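Local coordinates for Pre-mRNA-splicing factor SAD1 (Saccharomyces cerevisiae, PDB 4MSX), which promotes assembly of newly made U4 snRNA into the U4/U6 snRNP and is required for pre-mRNA splicing, although its deubiquitinase-like fold is catalytically inactive, at residues 162-167 and 212-217; 200-205 and 272-277. All blocks are in the same frame, centred on the assembly; numbering follows the deposited sequence. Where two conformers were deposited one is given.

Contact 1: residues 162-167 and 212-217; sequences KDLEDF and FLLNHF
Leu164 is the one side chain of 162-167 that bridges to Leu213 and Leu214, and its course from CB outward shows how a forked residue can serve two partners at once. CB already heads for helix 206-214, with the two CA atoms of Leu164 and Leu213 9.0 Å apart. A chi1 of -47° turns CG away from the carbonyl carbon, and the methyls diverge from there. CD1 meets Leu214 head-on: it lies 3.7 Å from Leu214 CD1 and 4.0 Å from Leu214 CG, the two side chains reaching tip to tip. CD2 goes instead to the neighbouring leucine, 3.7 Å from Leu213 CD1, where the side chains pass at a slant. No hydrogen bond spans the gap.

Behind Leu164, Phe167 N donates to Leu164 O at 3.1 Å, one of the few bonds of this weakly bonded helical turn. Asp163 O lies over one face of the Phe167 ring, 3.3 Å above its plane and displaced toward the rim. Phe167 and Leu213 both touch Trp235, and Tyr159 also touches Leu213. Leucine-on-leucine contact of this kind, partly buried and without polar bonds, joins the short helix 161-165 to the C-terminal end of helix 206-214, at the margin of the helical region of a ubiquitin-specific protease fold.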
loop_
_atom_site.group_PDB
_atom_site.type_symbol
_atom_site.label_atom_id
_atom_site.label_comp_id
_atom_site.label_asym_id
_atom_site.label_seq_id
_atom_site.Cartn_x
_atom_site.Cartn_y
_atom_site.Cartn_z
ATOM N N LYS A 162 6.000 7.291 -20.483
ATOM C CA LYS A 162 5.010 6.696 -21.394
ATOM C C LYS A 162 4.463 5.315 -20.942
ATOM O O LYS A 162 3.367 4.944 -21.299
ATOM C CB LYS A 162 5.572 6.556 -22.831
ATOM C CG LYS A 162 4.462 6.069 -23.815
ATOM C CD LYS A 162 4.725 6.438 -25.278
ATOM C CE LYS A 162 5.321 5.260 -26.055
ATOM N NZ LYS A 162 5.457 5.551 -27.516
ATOM N N ASP A 163 5.234 4.544 -20.188
ATOM C CA ASP A 163 4.689 3.298 -19.636
ATOM C C ASP A 163 3.430 3.601 -18.825
ATOM O O ASP A 163 2.437 2.850 -18.896
ATOM C CB ASP A 163 5.698 2.608 -18.693
ATOM C CG ASP A 163 6.988 2.244 -19.360
ATOM O OD1 ASP A 163 6.975 1.883 -20.565
ATOM O OD2 ASP A 163 8.035 2.344 -18.677
ATOM N N LEU A 164 3.448 4.686 -18.038
ATOM C CA LEU A 164 2.311 4.980 -17.134
ATOM C C LEU A 164 1.012 5.259 -17.902
ATOM O O LEU A 164 -0.110 5.002 -17.414
ATOM C CB LEU A 164 2.649 6.116 -16.154
ATOM C CG LEU A 164 4.021 6.006 -15.449
ATOM C CD1 LEU A 164 4.158 6.956 -14.287
ATOM C CD2 LEU A 164 4.304 4.609 -14.947
ATOM N N GLU A 165 1.134 5.709 -19.146
ATOM C CA GLU A 165 -0.078 6.017 -19.908
ATOM C C GLU A 165 -0.913 4.790 -20.195
ATOM O O GLU A 165 -2.125 4.897 -20.343
ATOM C CB GLU A 165 0.280 6.730 -21.219
ATOM C CG GLU A 165 1.083 7.989 -20.992
ATOM C CD GLU A 165 1.461 8.670 -22.330
ATOM O OE1 GLU A 165 0.921 8.252 -23.380
ATOM O OE2 GLU A 165 2.301 9.601 -22.339
ATOM N N ASP A 166 -0.289 3.614 -20.286
ATOM C CA ASP A 166 -1.075 2.422 -20.546
ATOM C C ASP A 166 -1.307 1.593 -19.263
ATOM O O ASP A 166 -1.569 0.394 -19.344
ATOM C CB ASP A 166 -0.373 1.526 -21.571
ATOM C CG ASP A 166 -1.303 0.436 -22.130
ATOM O OD1 ASP A 166 -2.548 0.614 -22.087
ATOM O OD2 ASP A 166 -0.792 -0.599 -22.613
ATOM N N PHE A 167 -1.205 2.212 -18.092
ATOM C CA PHE A 167 -1.494 1.468 -16.831
ATOM C C PHE A 167 -2.898 1.872 -16.368
ATOM O O PHE A 167 -3.261 3.034 -16.515
ATOM C CB PHE A 167 -0.515 1.875 -15.722
ATOM C CG PHE A 167 0.864 1.306 -15.852
ATOM C CD1 PHE A 167 1.199 0.447 -16.879
ATOM C CD2 PHE A 167 1.817 1.615 -14.898
ATOM C CE1 PHE A 167 2.482 -0.070 -16.990
ATOM C CE2 PHE A 167 3.093 1.131 -14.991
ATOM C CZ PHE A 167 3.440 0.271 -16.031
ATOM N N PHE A 212 6.897 8.156 -7.069
ATOM C CA PHE A 212 7.679 6.972 -6.617
ATOM C C PHE A 212 8.179 6.138 -7.807
ATOM O O PHE A 212 9.287 5.571 -7.758
ATOM C CB PHE A 212 6.803 6.037 -5.751
ATOM C CG PHE A 212 6.751 6.418 -4.283
ATOM C CD1 PHE A 212 7.901 6.492 -3.536
ATOM C CD2 PHE A 212 5.537 6.679 -3.672
ATOM C CE1 PHE A 212 7.850 6.789 -2.158
ATOM C CE2 PHE A 212 5.469 7.003 -2.285
ATOM C CZ PHE A 212 6.625 7.062 -1.547
ATOM N N LEU A 213 7.326 5.971 -8.828
ATOM C CA LEU A 213 7.689 5.081 -9.953
ATOM C C LEU A 213 8.813 5.684 -10.810
ATOM O O LEU A 213 9.630 4.950 -11.322
ATOM C CB LEU A 213 6.524 4.809 -10.886
ATOM C CG LEU A 213 5.300 4.140 -10.250
ATOM C CD1 LEU A 213 4.243 3.772 -11.293
ATOM C CD2 LEU A 213 5.761 2.867 -9.450
ATOM N N LEU A 214 8.845 7.009 -10.958
ATOM C CA LEU A 214 9.756 7.640 -11.969
ATOM C C LEU A 214 11.033 8.193 -11.373
ATOM O O LEU A 214 11.921 8.634 -12.110
ATOM C CB LEU A 214 9.033 8.774 -12.745
ATOM C CG LEU A 214 7.843 8.273 -13.556
ATOM C CD1 LEU A 214 6.961 9.431 -14.141
ATOM C CD2 LEU A 214 8.325 7.403 -14.683
ATOM N N ASN A 215 11.129 8.226 -10.049
ATOM C CA ASN A 215 12.343 8.707 -9.407
ATOM C C ASN A 215 13.088 7.639 -8.635
ATOM O O ASN A 215 12.547 6.586 -8.380
ATOM C CB ASN A 215 11.995 9.866 -8.518
ATOM C CG ASN A 215 11.414 11.010 -9.331
ATOM O OD1 ASN A 215 12.157 11.810 -9.893
ATOM N ND2 ASN A 215 10.101 11.022 -9.483
ATOM N N HIS A 216 14.332 7.921 -8.288
ATOM C CA HIS A 216 15.128 6.985 -7.512
ATOM C C HIS A 216 15.395 7.643 -6.189
ATOM O O HIS A 216 15.436 8.858 -6.097
ATOM C CB HIS A 216 16.405 6.625 -8.287
ATOM C CG HIS A 216 16.092 6.129 -9.659
ATOM N ND1 HIS A 216 15.561 4.876 -9.887
ATOM C CD2 HIS A 216 16.132 6.744 -10.868
ATOM C CE1 HIS A 216 15.327 4.724 -11.181
ATOM N NE2 HIS A 216 15.669 5.842 -11.801
ATOM N N PHE A 217 15.565 6.855 -5.153
ATOM C CA PHE A 217 15.523 7.438 -3.825
ATOM C C PHE A 217 16.743 6.996 -2.997
ATOM O O PHE A 217 16.647 6.800 -1.792
ATOM C CB PHE A 217 14.167 7.078 -3.137
ATOM C CG PHE A 217 12.978 7.713 -3.784
ATOM C CD1 PHE A 217 12.345 7.101 -4.832
ATOM C CD2 PHE A 217 12.501 8.943 -3.347
ATOM C CE1 PHE A 217 11.236 7.695 -5.457
ATOM C CE2 PHE A 217 11.412 9.552 -3.941
ATOM C CZ PHE A 217 10.769 8.940 -5.015
#

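Contact 2: residues 200-205 and 272-277; sequences LLISHM and WLFNKI
Ile202 and Phe274 mark the nearest approach of the two backbones, their CA atoms 9.1 Å apart. Residues 272-277 are continuous helix, held by bonds such as Ile277 N to Leu273 O at 2.9 Å, whereas 200-205 covers the last turn of helix 189-203 and the break after it. Met205 stands at the N-cap position of helix 206-214. The touching side chains are Ile202 and Met205 on one segment, Phe274 and Ile277 on the other.

Ile202 takes part in two of the three side-chain contacts; it was modelled in two conformers, and the values here are for one of them. A chi1 of -163° swings CG1 to the side remote from the backbone N, and the longer branch extends across the gap. Its CD1 comes 3.8 Å from Phe274 CE1 on an oblique approach to the ring, and CG1 follows at 4.1 Å from the same CE1; the two side chains run past one another, pointing opposite ways. CD1 also meets Ile277 CD1 tip to tip at 3.5 Å, a closeness that remains tentative.

Such helix-on-helix packing is consistent with the helical thumb of ubiquitin-specific proteases. Leu200 packs on strand 438-446, while Leu201 and Met205 touch strand 472-480 of the large mixed sheet.

Met205 reaches Phe274 differently, its SD lying near the ring plane at the edge, 4.4 Å from CZ. The Phe274 ring further makes an edge-to-face contact with Trp321, and Cys292 of helix 282-292 touches both Phe274 and Met205.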
loop_
_atom_site.group_PDB
_atom_site.type_symbol
_atom_site.label_atom_id
_atom_site.label_comp_id
_atom_site.label_asym_id
_atom_site.label_seq_id
_atom_site.Cartn_x
_atom_site.Cartn_y
_atom_site.Cartn_z
ATOM N N LEU A 200 -1.632 -0.076 -0.738
ATOM C CA LEU A 200 -2.456 0.027 -1.940
ATOM C C LEU A 200 -3.071 1.452 -2.082
ATOM O O LEU A 200 -3.069 2.053 -3.180
ATOM C CB LEU A 200 -3.598 -1.020 -1.896
ATOM C CG LEU A 200 -3.119 -2.465 -2.174
ATOM C CD1 LEU A 200 -4.216 -3.483 -1.799
ATOM C CD2 LEU A 200 -2.656 -2.656 -3.667
ATOM N N LEU A 201 -3.574 2.001 -0.974
ATOM C CA LEU A 201 -4.208 3.337 -1.037
ATOM C C LEU A 201 -3.211 4.345 -1.534
ATOM O O LEU A 201 -3.471 5.116 -2.484
ATOM C CB LEU A 201 -4.681 3.846 0.342
ATOM C CG LEU A 201 -5.852 3.123 0.972
ATOM C CD1 LEU A 201 -6.432 3.905 2.182
ATOM C CD2 LEU A 201 -6.908 2.885 -0.045
ATOM N N ILE A 202 -2.044 4.371 -0.926
ATOM C CA ILE A 202 -1.111 5.401 -1.308
ATOM C C ILE A 202 -0.528 5.137 -2.714
ATOM O O ILE A 202 -0.284 6.087 -3.466
ATOM C CB ILE A 202 -0.034 5.613 -0.260
ATOM C CG1 ILE A 202 0.639 6.969 -0.508
ATOM C CG2 ILE A 202 0.957 4.440 -0.228
ATOM C CD1 ILE A 202 1.757 7.283 0.485
ATOM N N SER A 203 -0.356 3.871 -3.102
ATOM C CA SER A 203 0.145 3.539 -4.436
ATOM C C SER A 203 -0.853 3.861 -5.549
ATOM O O SER A 203 -0.477 3.908 -6.727
ATOM C CB SER A 203 0.508 2.052 -4.504
ATOM O OG SER A 203 1.634 1.807 -3.696
ATOM N N HIS A 204 -2.127 4.056 -5.179
ATOM C CA HIS A 204 -3.163 4.352 -6.164
ATOM C C HIS A 204 -3.528 5.847 -6.217
ATOM O O HIS A 204 -4.436 6.213 -6.949
ATOM C CB HIS A 204 -4.410 3.434 -5.985
ATOM C CG HIS A 204 -4.154 2.042 -6.485
ATOM N ND1 HIS A 204 -4.814 1.491 -7.569
ATOM C CD2 HIS A 204 -3.194 1.141 -6.132
ATOM C CE1 HIS A 204 -4.325 0.286 -7.817
ATOM N NE2 HIS A 204 -3.350 0.042 -6.948
ATOM N N MET A 205 -2.836 6.685 -5.443
ATOM C CA MET A 205 -2.988 8.159 -5.563
ATOM C C MET A 205 -2.019 8.632 -6.627
ATOM O O MET A 205 -0.820 8.747 -6.387
ATOM C CB MET A 205 -2.647 8.864 -4.265
ATOM C CG MET A 205 -3.695 8.532 -3.213
ATOM S SD MET A 205 -3.227 9.144 -1.586
ATOM C CE MET A 205 -4.716 8.624 -0.721
ATOM N N TRP A 272 0.453 7.198 10.511
ATOM C CA TRP A 272 1.885 7.016 10.832
ATOM C C TRP A 272 2.747 7.131 9.535
ATOM O O TRP A 272 3.833 7.758 9.518
ATOM C CB TRP A 272 2.115 5.616 11.475
ATOM C CG TRP A 272 3.511 5.420 11.999
ATOM C CD1 TRP A 272 3.958 5.623 13.305
ATOM C CD2 TRP A 272 4.638 4.908 11.262
ATOM N NE1 TRP A 272 5.319 5.285 13.392
ATOM C CE2 TRP A 272 5.744 4.846 12.163
ATOM C CE3 TRP A 272 4.822 4.506 9.928
ATOM C CZ2 TRP A 272 7.016 4.441 11.756
ATOM C CZ3 TRP A 272 6.125 4.072 9.528
ATOM C CH2 TRP A 272 7.175 4.044 10.458
ATOM N N LEU A 273 2.310 6.439 8.499
ATOM C CA LEU A 273 3.101 6.335 7.264
ATOM C C LEU A 273 3.151 7.729 6.571
ATOM O O LEU A 273 4.215 8.171 6.108
ATOM C CB LEU A 273 2.477 5.316 6.306
ATOM C CG LEU A 273 3.430 4.913 5.189
ATOM C CD1 LEU A 273 4.634 4.076 5.742
ATOM C CD2 LEU A 273 2.678 4.151 4.104
ATOM N N PHE A 274 2.019 8.440 6.506
ATOM C CA PHE A 274 2.074 9.824 5.942
ATOM C C PHE A 274 3.018 10.726 6.734
ATOM O O PHE A 274 3.797 11.504 6.151
ATOM C CB PHE A 274 0.715 10.511 5.968
ATOM C CG PHE A 274 -0.151 10.177 4.790
ATOM C CD1 PHE A 274 0.070 9.041 4.041
ATOM C CD2 PHE A 274 -1.178 11.019 4.415
ATOM C CE1 PHE A 274 -0.734 8.740 2.929
ATOM C CE2 PHE A 274 -1.988 10.726 3.316
ATOM C CZ PHE A 274 -1.766 9.592 2.583
ATOM N N ASN A 275 2.978 10.634 8.069
ATOM C CA ASN A 275 3.868 11.469 8.852
ATOM C C ASN A 275 5.330 11.061 8.662
ATOM O O ASN A 275 6.235 11.910 8.673
ATOM C CB ASN A 275 3.469 11.517 10.340
ATOM C CG ASN A 275 2.104 12.261 10.562
ATOM O OD1 ASN A 275 1.766 13.232 9.854
ATOM N ND2 ASN A 275 1.316 11.779 11.521
ATOM N N LYS A 276 5.583 9.770 8.492
ATOM C CA LYS A 276 6.969 9.319 8.380
ATOM C C LYS A 276 7.523 9.749 6.986
ATOM O O LYS A 276 8.712 10.068 6.821
ATOM C CB LYS A 276 7.056 7.815 8.561
ATOM C CG LYS A 276 8.470 7.228 8.427
ATOM C CD LYS A 276 9.271 7.648 9.650
ATOM C CE LYS A 276 10.686 7.203 9.515
ATOM N NZ LYS A 276 11.440 7.349 10.777
ATOM N N ILE A 277 6.671 9.693 5.986
ATOM C CA ILE A 277 7.063 10.116 4.622
ATOM C C ILE A 277 7.425 11.595 4.663
ATOM O O ILE A 277 8.496 12.001 4.153
ATOM C CB ILE A 277 5.952 9.895 3.582
ATOM C CG1 ILE A 277 5.770 8.402 3.349
ATOM C CG2 ILE A 277 6.308 10.638 2.222
ATOM C CD1 ILE A 277 4.477 8.054 2.619
#

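Both contacts rely on apolar side chains and have no hydrogen bond between their segments, but they sit at different depths. Contact 2 lies about 7 Å from the centre of the chain, measured centre to centre, and all its touching residues are buried; contact 1 lies about 16 Å out and is partly buried. Contact 1 is made by leucine side chains alone, whereas contact 2 adds an aromatic ring and a thioether. Helices 189-203 and 206-214 follow each other in the chain, which ties the two together: the first packs on helix 266-280, while the end of the second receives helix 161-165. Trp235, which flanks contact 1, also hydrogen-bonds Ser203 O in the 200-205 segment.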